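Side-chain contacts in vacuolar protein sorting-associated protein 29 (Entamoeba histolytica, PDB 5XCJ), which binds zinc through a metallophosphatase fold and probably serves in retromer-mediated protein transport as a member of the VPS29 family: residues V56-G61 and Q67-T72; D95-A98 and Q103-L106; L152-D157 and T161-T166. The protein carries 1 engineered substitution. All coordinates share one frame; numbering follows the deposited sequence.

Interaction 1: V56-G61 and Q67-T72; sequences VHVVKG and QGLNET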
ATOM      1  N   VAL A  56      -7.751  -3.882  10.010  1.00 16.08           N
ATOM      2  CA  VAL A  56      -6.473  -3.305   9.633  1.00 12.54           C
ATOM      3  C   VAL A  56      -5.361  -4.347   9.620  1.00 15.44           C
ATOM      4  O   VAL A  56      -5.231  -5.128  10.553  1.00 16.85           O
ATOM      5  CB  VAL A  56      -6.081  -2.167  10.585  1.00 12.80           C
ATOM      6  CG1 VAL A  56      -4.738  -1.582  10.196  1.00 12.71           C
ATOM      7  CG2 VAL A  56      -7.160  -1.096  10.592  1.00 15.52           C
ATOM      8  N   HIS A  57      -4.585  -4.368   8.539  1.00 16.36           N
ATOM      9  CA  HIS A  57      -3.459  -5.285   8.413  1.00 13.35           C
ATOM     10  C   HIS A  57      -2.170  -4.521   8.163  1.00 12.99           C
ATOM     11  O   HIS A  57      -2.101  -3.677   7.272  1.00 11.38           O
ATOM     12  CB  HIS A  57      -3.702  -6.271   7.281  1.00 15.77           C
ATOM     13  CG  HIS A  57      -5.027  -6.950   7.359  1.00 15.21           C
ATOM     14  ND1 HIS A  57      -5.181  -8.224   7.856  1.00 16.71           N
ATOM     15  CD2 HIS A  57      -6.265  -6.533   7.009  1.00 15.40           C
ATOM     16  CE1 HIS A  57      -6.454  -8.561   7.807  1.00 17.50           C
ATOM     17  NE2 HIS A  57      -7.135  -7.552   7.301  1.00 16.51           N
ATOM     18  N   VAL A  58      -1.165  -4.796   8.984  1.00 13.23           N
ATOM     19  CA  VAL A  58       0.135  -4.159   8.851  1.00 12.57           C
ATOM     20  C   VAL A  58       1.281  -5.166   8.861  1.00 13.99           C
ATOM     21  O   VAL A  58       1.388  -5.985   9.759  1.00 14.34           O
ATOM     22  CB  VAL A  58       0.359  -3.127   9.968  1.00 12.75           C
ATOM     23  CG1 VAL A  58       1.699  -2.438   9.797  1.00 12.18           C
ATOM     24  CG2 VAL A  58      -0.774  -2.120   9.986  1.00 13.56           C
ATOM     25  N   VAL A  59       2.130  -5.103   7.848  1.00 11.67           N
ATOM     26  CA  VAL A  59       3.300  -5.976   7.775  1.00 11.68           C
ATOM     27  C   VAL A  59       4.532  -5.238   8.293  1.00 11.85           C
ATOM     28  O   VAL A  59       4.531  -4.012   8.390  1.00 11.57           O
ATOM     29  CB  VAL A  59       3.555  -6.501   6.353  1.00 11.31           C
ATOM     30  CG1 VAL A  59       2.493  -7.516   5.966  1.00 13.20           C
ATOM     31  CG2 VAL A  59       3.606  -5.353   5.361  1.00  9.81           C
ATOM     32  N   LYS A  60       5.583  -5.984   8.615  1.00 12.89           N
ATOM     33  CA  LYS A  60       6.796  -5.369   9.134  1.00 11.26           C
ATOM     34  C   LYS A  60       7.635  -4.693   8.059  1.00 12.00           C
ATOM     35  O   LYS A  60       8.022  -5.295   7.069  1.00 12.03           O
ATOM     36  CB  LYS A  60       7.647  -6.390   9.887  1.00 12.44           C
ATOM     37  CG  LYS A  60       8.957  -5.815  10.386  1.00 15.04           C
ATOM     38  CD  LYS A  60       9.750  -6.819  11.196  1.00 15.56           C
ATOM     39  CE  LYS A  60      11.092  -6.249  11.610  1.00 13.74           C
ATOM     40  NZ  LYS A  60      11.775  -5.537  10.500  1.00 15.98           N
ATOM     41  N   GLY A  61       7.897  -3.414   8.281  1.00 11.86           N
ATOM     42  CA  GLY A  61       8.696  -2.594   7.401  1.00 12.81           C
ATOM     43  C   GLY A  61      10.179  -2.677   7.703  1.00 13.33           C
ATOM     44  O   GLY A  61      10.598  -3.391   8.602  1.00 15.74           O
ATOM     45  N   GLN A  67       5.970  -4.680  17.864  1.00 29.16           N
ATOM     46  CA  GLN A  67       5.972  -6.109  18.163  1.00 27.91           C
ATOM     47  C   GLN A  67       4.791  -6.866  17.564  1.00 30.66           C
ATOM     48  O   GLN A  67       3.687  -6.346  17.499  1.00 34.06           O
ATOM     49  CB  GLN A  67       6.023  -6.329  19.668  1.00 32.32           C
ATOM     50  N   GLY A  68       5.040  -8.099  17.139  1.00 26.21           N
ATOM     51  CA  GLY A  68       4.013  -8.940  16.561  1.00 18.76           C
ATOM     52  C   GLY A  68       3.708  -8.730  15.090  1.00 17.69           C
ATOM     53  O   GLY A  68       2.781  -9.329  14.563  1.00 20.61           O
ATOM     54  N   LEU A  69       4.499  -7.905  14.416  1.00 21.08           N
ATOM     55  CA  LEU A  69       4.258  -7.633  13.006  1.00 18.57           C
ATOM     56  C   LEU A  69       4.868  -8.702  12.116  1.00 16.80           C
ATOM     57  O   LEU A  69       6.067  -8.925  12.140  1.00 19.73           O
ATOM     58  CB  LEU A  69       4.856  -6.282  12.623  1.00 18.65           C
ATOM     59  CG  LEU A  69       4.096  -5.023  13.029  1.00 19.39           C
ATOM     60  CD1 LEU A  69       4.634  -3.813  12.280  1.00 18.66           C
ATOM     61  CD2 LEU A  69       2.603  -5.198  12.798  1.00 15.97           C
ATOM     62  N   ASN A  70       4.019  -9.389  11.363  1.00 16.23           N
ATOM     63  CA  ASN A  70       4.476 -10.411  10.436  1.00 14.97           C
ATOM     64  C   ASN A  70       5.075  -9.784   9.182  1.00 14.61           C
ATOM     65  O   ASN A  70       4.674  -8.705   8.769  1.00 15.13           O
ATOM     66  CB  ASN A  70       3.330 -11.339  10.052  1.00 17.24           C
ATOM     67  CG  ASN A  70       3.017 -12.349  11.130  1.00 21.62           C
ATOM     68  OD1 ASN A  70       3.854 -12.653  11.977  1.00 26.56           O
ATOM     69  ND2 ASN A  70       1.806 -12.878  11.104  1.00 22.48           N
ATOM     70  N   GLU A  71       6.072 -10.445   8.615  1.00 15.37           N
ATOM     71  CA  GLU A  71       6.710  -9.983   7.392  1.00 13.86           C
ATOM     72  C   GLU A  71       5.773 -10.039   6.181  1.00 13.10           C
ATOM     73  O   GLU A  71       5.817  -9.176   5.316  1.00 11.98           O
ATOM     74  CB  GLU A  71       8.010 -10.740   7.130  1.00 14.77           C
ATOM     75  CG  GLU A  71       9.005 -10.611   8.270  1.00 16.97           C
ATOM     76  CD  GLU A  71      10.320  -9.983   7.858  1.00 15.53           C
ATOM     77  OE1 GLU A  71      11.347 -10.367   8.428  1.00 20.76           O
ATOM     78  OE2 GLU A  71      10.337  -9.109   6.981  1.00 14.73           O
ATOM     79  N   THR A  72       4.956 -11.085   6.118  1.00 14.44           N
ATOM     80  CA  THR A  72       4.006 -11.253   5.021  1.00 14.51           C
ATOM     81  C   THR A  72       2.610 -11.622   5.517  1.00 17.12           C
ATOM     82  O   THR A  72       2.459 -12.276   6.537  1.00 17.36           O
ATOM     83  CB  THR A  72       4.473 -12.328   4.014  1.00 15.38           C
ATOM     84  OG1 THR A  72       4.265 -13.630   4.566  1.00 16.47           O
ATOM     85  CG2 THR A  72       5.940 -12.153   3.669  1.00 13.96           C
TER
HETATM   86  O   HOH W   1       7.121  -6.878   5.366  1.00 10.16           O
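K60 N gives its hydrogen to N70 O at 2.9 Å, the direct hydrogen bond between V56-G61 and Q67-T72. It arrives from above the carbonyl plane, 39° out of it, and the N-H...O angle is 152°. The same N70 O also takes a CA-H...O contact from V59 CA at 3.2 Å, so one carbonyl holds two successive residues. A water adds a second link, donating to both K60 O and E71 O.

The apolar part is L69 against V58. L69 CD1 meets V58 CG1 at 4.1 Å, while L69 CD2 lies 3.4 Å from V58 O. V58 also packs on L49 of helix 43-52, so a branched aliphatic chain suits this buried place. Beside them the CB atoms of K60 and L69 are 3.9 Å apart, and V59 CB rests on E71 O at 3.7 Å.

K60 sets out toward the loop, but its extended chain leads away, and a bend at the last torsion accompanies the bond of NZ to G61 O. E71 OE2, 5.2 Å from K60 NZ, instead accepts from Q89. K60 lies near A62, an engineered residue at a zinc-binding position; no zinc is bound in this model. The link thus rests mainly on main-chain atoms and aliphatic packing, with charge attraction probably secondary.

Interaction 2: D95-A98 and Q103-L106; sequences DREA and QRQL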
ATOM      1  N   ASP A  95      12.011  -5.290  -8.999  1.00 20.15           N
ATOM      2  CA  ASP A  95      12.112  -6.062 -10.231  1.00 19.23           C
ATOM      3  C   ASP A  95      10.858  -6.891 -10.470  1.00 17.84           C
ATOM      4  O   ASP A  95      10.343  -7.526  -9.557  1.00 19.02           O
ATOM      5  CB  ASP A  95      13.348  -6.961 -10.194  1.00 17.73           C
ATOM      6  CG  ASP A  95      13.515  -7.769 -11.460  1.00 16.86           C
ATOM      7  OD1 ASP A  95      12.972  -8.888 -11.520  1.00 19.38           O
ATOM      8  OD2 ASP A  95      14.196  -7.296 -12.385  1.00 19.52           O
ATOM      9  N   ARG A  96      10.387  -6.904 -11.713  1.00 17.85           N
ATOM     10  CA  ARG A  96       9.173  -7.625 -12.043  1.00 16.90           C
ATOM     11  C   ARG A  96       9.294  -9.114 -11.772  1.00 12.88           C
ATOM     12  O   ARG A  96       8.373  -9.723 -11.254  1.00 15.30           O
ATOM     13  CB  ARG A  96       8.784  -7.375 -13.496  1.00 17.13           C
ATOM     14  N   GLU A  97      10.413  -9.704 -12.169  1.00 14.38           N
ATOM     15  CA  GLU A  97      10.642 -11.126 -11.938  1.00 15.24           C
ATOM     16  C   GLU A  97      10.766 -11.502 -10.454  1.00 15.12           C
ATOM     17  O   GLU A  97      10.296 -12.554 -10.036  1.00 13.68           O
ATOM     18  CB  GLU A  97      11.831 -11.635 -12.746  1.00 18.05           C
ATOM     19  CG  GLU A  97      11.796 -13.133 -12.981  1.00 22.24           C
ATOM     20  CD  GLU A  97      10.397 -13.655 -13.248  1.00 21.62           C
ATOM     21  OE1 GLU A  97       9.790 -14.224 -12.327  1.00 22.97           O
ATOM     22  OE2 GLU A  97       9.904 -13.508 -14.382  1.00 25.87           O
ATOM     23  N   ALA A  98      11.442 -10.662  -9.673  1.00 12.57           N
ATOM     24  CA  ALA A  98      11.591 -10.933  -8.251  1.00 14.62           C
ATOM     25  C   ALA A  98      10.233 -10.917  -7.564  1.00 13.88           C
ATOM     26  O   ALA A  98       9.929 -11.782  -6.756  1.00 14.87           O
ATOM     27  CB  ALA A  98      12.525  -9.923  -7.603  1.00 15.76           C
ATOM     28  N   GLN A 103       5.088 -13.560  -5.579  1.00 15.06           N
ATOM     29  CA  GLN A 103       3.661 -13.734  -5.814  1.00 14.14           C
ATOM     30  C   GLN A 103       3.365 -15.223  -5.939  1.00 15.95           C
ATOM     31  O   GLN A 103       2.379 -15.715  -5.411  1.00 16.74           O
ATOM     32  CB  GLN A 103       3.239 -13.006  -7.090  1.00 14.29           C
ATOM     33  CG  GLN A 103       1.811 -13.280  -7.533  1.00 15.41           C
ATOM     34  CD  GLN A 103       1.722 -14.333  -8.619  1.00 17.30           C
ATOM     35  OE1 GLN A 103       2.572 -14.409  -9.494  1.00 18.67           O
ATOM     36  NE2 GLN A 103       0.685 -15.150  -8.562  1.00 17.89           N
ATOM     37  N   ARG A 104       4.211 -15.923  -6.677  1.00 17.03           N
ATOM     38  CA  ARG A 104       4.077 -17.360  -6.838  1.00 16.05           C
ATOM     39  C   ARG A 104       4.299 -18.079  -5.510  1.00 17.07           C
ATOM     40  O   ARG A 104       3.646 -19.072  -5.222  1.00 19.16           O
ATOM     41  CB  ARG A 104       4.992 -17.882  -7.935  1.00 16.70           C
ATOM     42  CG  ARG A 104       4.429 -17.669  -9.327  1.00 16.56           C
ATOM     43  CD  ARG A 104       5.198 -18.469 -10.353  1.00 16.01           C
ATOM     44  NE  ARG A 104       6.636 -18.274 -10.218  1.00 18.97           N
ATOM     45  CZ  ARG A 104       7.301 -17.254 -10.741  1.00 18.95           C
ATOM     46  NH1 ARG A 104       6.661 -16.328 -11.429  1.00 18.84           N
ATOM     47  NH2 ARG A 104       8.609 -17.162 -10.575  1.00 19.42           N
ATOM     48  N   GLN A 105       5.245 -17.572  -4.725  1.00 18.39           N
ATOM     49  CA  GLN A 105       5.564 -18.145  -3.423  1.00 19.63           C
ATOM     50  C   GLN A 105       4.379 -18.054  -2.477  1.00 18.53           C
ATOM     51  O   GLN A 105       4.046 -19.004  -1.786  1.00 21.75           O
ATOM     52  CB  GLN A 105       6.760 -17.415  -2.811  1.00 21.69           C
ATOM     53  CG  GLN A 105       8.064 -17.614  -3.561  1.00 23.21           C
ATOM     54  CD  GLN A 105       8.481 -19.069  -3.631  1.00 27.98           C
ATOM     55  OE1 GLN A 105       8.309 -19.823  -2.676  1.00 33.73           O
ATOM     56  NE2 GLN A 105       9.040 -19.469  -4.770  1.00 24.37           N
ATOM     57  N   LEU A 106       3.776 -16.873  -2.422  1.00 18.39           N
ATOM     58  CA  LEU A 106       2.594 -16.622  -1.605  1.00 14.96           C
ATOM     59  C   LEU A 106       1.336 -17.268  -2.186  1.00 13.82           C
ATOM     60  O   LEU A 106       0.354 -17.449  -1.477  1.00 15.12           O
ATOM     61  CB  LEU A 106       2.361 -15.120  -1.429  1.00 18.15           C
ATOM     62  CG  LEU A 106       3.433 -14.317  -0.697  1.00 16.05           C
ATOM     63  CD1 LEU A 106       2.961 -12.892  -0.451  1.00 14.60           C
ATOM     64  CD2 LEU A 106       3.803 -14.993   0.608  1.00 21.06           C
TER
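R104 reaches back along helix 96-106 to E97, and the two side chains make a long salt bridge, 3.6 Å between R104 NH2 and E97 OE1. Before it in the sequence, Q103 turns to the protein side: its NE2 bonds to V108 O just past the helix, and its chain packs on K127 and F129 of strand 127-131. A long amide suits that place, since it can lie against a strand and still satisfy a carbonyl. R104 leaves from the outer side. Its chain bends at chi3 (-49°), and the guanidinium presents its edge, in plane, to E97 OE1. E97 CB points away from R104, but a bend at chi2 (38°) brings the carboxylate round to meet it. Long, flexible, oppositely charged chains suit an exposed helix face where they must span two turns. The planes of carboxylate and guanidinium stand 41° apart, so the two groups are not matched as a flat bidentate pair. At this length the attraction is probably modest. L106 closes the segment with an apolar chain on L111 of strand 110-112.

At the other end of the helix D95 is the N-cap: its OD1 accepts from A98 N at 3.0 Å through the anti lone pair. The helix thus has a capped first turn and an i to i+7 ion pair. In the fold it is the crossover helix of the beta-alpha-beta unit formed with strands 80-85 and 110-112.

Interaction 3: L152-D157 and T161-T166; sequences LLEIND and TIYEYT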
ATOM      1  N   LEU A 152      -7.065   3.020  -3.426  1.00  7.76           N
ATOM      2  CA  LEU A 152      -8.333   2.531  -2.931  1.00  8.84           C
ATOM      3  C   LEU A 152      -8.776   1.474  -3.925  1.00 10.04           C
ATOM      4  O   LEU A 152      -8.795   1.728  -5.123  1.00  9.58           O
ATOM      5  CB  LEU A 152      -9.372   3.638  -2.841  1.00  9.19           C
ATOM      6  CG  LEU A 152      -9.256   4.537  -1.620  1.00 11.04           C
ATOM      7  CD1 LEU A 152     -10.347   5.589  -1.638  1.00 10.09           C
ATOM      8  CD2 LEU A 152      -9.319   3.702  -0.354  1.00 13.06           C
ATOM      9  N   LEU A 153      -9.105   0.291  -3.433  1.00 10.74           N
ATOM     10  CA  LEU A 153      -9.531  -0.786  -4.310  1.00 11.10           C
ATOM     11  C   LEU A 153     -10.998  -1.094  -4.130  1.00 13.09           C
ATOM     12  O   LEU A 153     -11.485  -1.204  -3.015  1.00 13.97           O
ATOM     13  CB  LEU A 153      -8.736  -2.069  -4.057  1.00 11.18           C
ATOM     14  CG  LEU A 153      -7.218  -2.033  -3.907  1.00  7.74           C
ATOM     15  CD1 LEU A 153      -6.714  -3.450  -3.679  1.00  7.87           C
ATOM     16  CD2 LEU A 153      -6.553  -1.400  -5.115  1.00  5.41           C
ATOM     17  N   GLU A 154     -11.700  -1.220  -5.246  1.00 14.35           N
ATOM     18  CA  GLU A 154     -13.097  -1.590  -5.207  1.00 15.74           C
ATOM     19  C   GLU A 154     -13.109  -2.989  -5.799  1.00 16.97           C
ATOM     20  O   GLU A 154     -12.787  -3.172  -6.966  1.00 19.33           O
ATOM     21  CB  GLU A 154     -13.933  -0.627  -6.043  1.00 18.15           C
ATOM     22  CG  GLU A 154     -15.384  -1.035  -6.221  1.00 21.51           C
ATOM     23  CD  GLU A 154     -16.238   0.076  -6.806  1.00 23.75           C
ATOM     24  OE1 GLU A 154     -15.676   1.067  -7.311  1.00 19.43           O
ATOM     25  OE2 GLU A 154     -17.475  -0.044  -6.753  1.00 27.37           O
ATOM     26  N   ILE A 155     -13.418  -3.978  -4.975  1.00 19.08           N
ATOM     27  CA  ILE A 155     -13.454  -5.350  -5.442  1.00 18.15           C
ATOM     28  C   ILE A 155     -14.827  -5.990  -5.292  1.00 21.59           C
ATOM     29  O   ILE A 155     -15.389  -6.041  -4.204  1.00 20.21           O
ATOM     30  CB  ILE A 155     -12.457  -6.228  -4.661  1.00 16.65           C
ATOM     31  CG1 ILE A 155     -11.021  -5.756  -4.882  1.00 15.26           C
ATOM     32  CG2 ILE A 155     -12.605  -7.689  -5.048  1.00 15.15           C
ATOM     33  CD1 ILE A 155      -9.993  -6.630  -4.208  1.00 10.43           C
ATOM     34  N   ASN A 156     -15.377  -6.453  -6.404  1.00 23.83           N
ATOM     35  CA  ASN A 156     -16.626  -7.184  -6.363  1.00 21.27           C
ATOM     36  C   ASN A 156     -16.290  -8.503  -7.031  1.00 20.49           C
ATOM     37  O   ASN A 156     -16.143  -8.547  -8.246  1.00 21.09           O
ATOM     38  CB  ASN A 156     -17.713  -6.450  -7.140  1.00 20.18           C
ATOM     39  CG  ASN A 156     -19.092  -7.031  -6.895  1.00 22.97           C
ATOM     40  OD1 ASN A 156     -19.289  -7.812  -5.968  1.00 24.16           O
ATOM     41  ND2 ASN A 156     -20.049  -6.653  -7.726  1.00 21.04           N
ATOM     42  N   ASP A 157     -16.085  -9.546  -6.230  1.00 20.74           N
ATOM     43  CA  ASP A 157     -15.753 -10.857  -6.768  1.00 18.47           C
ATOM     44  C   ASP A 157     -14.476 -10.787  -7.595  1.00 17.21           C
ATOM     45  O   ASP A 157     -13.401 -10.539  -7.060  1.00 19.30           O
ATOM     46  CB  ASP A 157     -16.921 -11.456  -7.535  1.00 18.90           C
ATOM     47  CG  ASP A 157     -17.961 -12.055  -6.615  1.00 24.28           C
ATOM     48  OD1 ASP A 157     -17.601 -12.466  -5.498  1.00 18.83           O
ATOM     49  OD2 ASP A 157     -19.140 -12.110  -7.004  1.00 35.81           O
ATOM     50  N   THR A 161     -11.036  -2.776  -9.266  1.00 12.59           N
ATOM     51  CA  THR A 161     -10.871  -1.386  -9.673  1.00 12.12           C
ATOM     52  C   THR A 161      -9.881  -0.686  -8.748  1.00  9.37           C
ATOM     53  O   THR A 161     -10.003  -0.784  -7.540  1.00 11.74           O
ATOM     54  CB  THR A 161     -12.201  -0.616  -9.687  1.00 14.75           C
ATOM     55  OG1 THR A 161     -13.126  -1.260 -10.567  1.00 16.82           O
ATOM     56  CG2 THR A 161     -11.972   0.804 -10.157  1.00 15.05           C
ATOM     57  N   ILE A 162      -8.926   0.015  -9.333  1.00 10.05           N
ATOM     58  CA  ILE A 162      -7.911   0.708  -8.566  1.00 10.82           C
ATOM     59  C   ILE A 162      -8.008   2.216  -8.719  1.00  9.39           C
ATOM     60  O   ILE A 162      -7.983   2.732  -9.826  1.00 10.75           O
ATOM     61  CB  ILE A 162      -6.492   0.292  -9.008  1.00  9.91           C
ATOM     62  CG1 ILE A 162      -6.194  -1.145  -8.591  1.00  7.34           C
ATOM     63  CG2 ILE A 162      -5.455   1.252  -8.459  1.00  9.33           C
ATOM     64  CD1 ILE A 162      -5.630  -1.993  -9.707  1.00  8.61           C
ATOM     65  N   TYR A 163      -8.123   2.909  -7.595  1.00  7.62           N
ATOM     66  CA  TYR A 163      -8.177   4.360  -7.589  1.00  8.85           C
ATOM     67  C   TYR A 163      -6.834   4.850  -7.065  1.00  7.36           C
ATOM     68  O   TYR A 163      -6.573   4.776  -5.868  1.00  8.14           O
ATOM     69  CB  TYR A 163      -9.285   4.873  -6.668  1.00 10.18           C
ATOM     70  CG  TYR A 163     -10.687   4.529  -7.100  1.00  9.46           C
ATOM     71  CD1 TYR A 163     -11.391   5.369  -7.943  1.00 13.29           C
ATOM     72  CD2 TYR A 163     -11.313   3.384  -6.644  1.00 10.66           C
ATOM     73  CE1 TYR A 163     -12.676   5.070  -8.338  1.00 13.12           C
ATOM     74  CE2 TYR A 163     -12.602   3.073  -7.033  1.00 12.37           C
ATOM     75  CZ  TYR A 163     -13.278   3.923  -7.879  1.00 15.43           C
ATOM     76  OH  TYR A 163     -14.557   3.631  -8.276  1.00 19.43           O
ATOM     77  N   GLU A 164      -5.984   5.336  -7.955  1.00  9.44           N
ATOM     78  CA  GLU A 164      -4.665   5.829  -7.581  1.00  8.98           C
ATOM     79  C   GLU A 164      -4.696   7.298  -7.169  1.00  9.91           C
ATOM     80  O   GLU A 164      -4.884   8.170  -8.007  1.00  8.56           O
ATOM     81  CB  GLU A 164      -3.682   5.670  -8.741  1.00  9.61           C
ATOM     82  CG  GLU A 164      -3.680   4.321  -9.435  1.00  8.50           C
ATOM     83  CD  GLU A 164      -2.701   4.289 -10.598  1.00 11.88           C
ATOM     84  OE1 GLU A 164      -2.219   5.361 -10.990  1.00 12.29           O
ATOM     85  OE2 GLU A 164      -2.413   3.196 -11.113  1.00 13.43           O
ATOM     86  N   TYR A 165      -4.498   7.568  -5.883  1.00  8.88           N
ATOM     87  CA  TYR A 165      -4.503   8.942  -5.395  1.00  9.87           C
ATOM     88  C   TYR A 165      -3.094   9.456  -5.138  1.00 12.15           C
ATOM     89  O   TYR A 165      -2.309   8.797  -4.470  1.00 12.58           O
ATOM     90  CB  TYR A 165      -5.328   9.074  -4.107  1.00  9.56           C
ATOM     91  CG  TYR A 165      -6.816   8.913  -4.305  1.00  9.59           C
ATOM     92  CD1 TYR A 165      -7.619   9.995  -4.633  1.00 11.24           C
ATOM     93  CD2 TYR A 165      -7.418   7.675  -4.178  1.00 10.07           C
ATOM     94  CE1 TYR A 165      -8.976   9.847  -4.823  1.00 12.52           C
ATOM     95  CE2 TYR A 165      -8.772   7.516  -4.361  1.00  9.54           C
ATOM     96  CZ  TYR A 165      -9.548   8.604  -4.689  1.00 11.17           C
ATOM     97  OH  TYR A 165     -10.897   8.445  -4.874  1.00 13.42           O
ATOM     98  N   THR A 166      -2.784  10.621  -5.697  1.00 10.61           N
ATOM     99  CA  THR A 166      -1.490  11.258  -5.510  1.00 11.27           C
ATOM    100  C   THR A 166      -1.655  12.753  -5.249  1.00 10.61           C
ATOM    101  O   THR A 166      -2.613  13.364  -5.700  1.00 10.96           O
ATOM    102  CB  THR A 166      -0.562  11.059  -6.719  1.00 10.66           C
ATOM    103  OG1 THR A 166      -1.160  11.615  -7.893  1.00 10.25           O
ATOM    104  CG2 THR A 166      -0.282   9.583  -6.938  1.00  9.99           C
TER
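L152 and Y163 exchange backbone hydrogen bonds in the beta hairpin of strands 149-156 and 159-168, which belongs to one of the two sheets of the metallophosphatase fold. The short strand segments run antiparallel, at 168°, with axes 4.8 Å apart.

The backbone bonds come in two pairs. Y163 N donates to L152 O at 2.8 Å, and L152 N returns a bond to Y163 O; E154 and T161 repeat the exchange two residues on. Between them L153 and I162 form a non-hydrogen-bonded pair, where L153 CA makes a CA-H...O contact with T161 O. L153 also bonds through its backbone to V3 and I162 to V177, so the hairpin sits between strands 2-6 and 171-179.

Apolar contacts differ on the two faces. The L153 and I162 side chains run alongside each other in the same direction, with L153 CD2 3.5 Å from I162 CG1; both also touch L130 of strand 127-131, in the other sheet. Bulky aliphatic chains suit this buried layer. On the face of L152, E154, T161, Y163 and Y165, L152 CD1 approaches Y165 CE2 to 3.7 Å, and the Y165 ring meets that of F150. T161, small and branched, sets its CB 4.0 Å from E154 CB and also packs on R176 and D178 of the next strand.

The polar side-chain contact suits a more open place. E154 CG is anti to the backbone N (chi1 172°) and the rest of the chain is extended, which carries the carboxylate diagonally across to Y163. Ring and carboxylate planes differ by only 21°, and the carboxylate oxygen meets the ring at its edge. Y163 OH donates to E154 OE1 at 3.0 Å, meeting that oxygen nearly along its C-O axis.

From the N terminus, the three contacts follow in series, and none nests in or crosses another. Interaction 1 closes the loop that carries the chain from strand 55-58, at one edge of the six-stranded sheet, to strand 72-77, at one edge of the five-stranded sheet. Interaction 2 closes no loop; it links the first turn of helix 96-106, which leads from strand 80-85 to strand 110-112, to its last. Interaction 3 joins the two arms of a hairpin back in the six-stranded sheet. Interactions 1 and 2 touch by packing, T72 OG1 to L106 CD2 at 4.2 Å. Interactions 1 and 3 both involve the six-stranded sheet, with the middle of the chain between them and their centres about 22 Å apart.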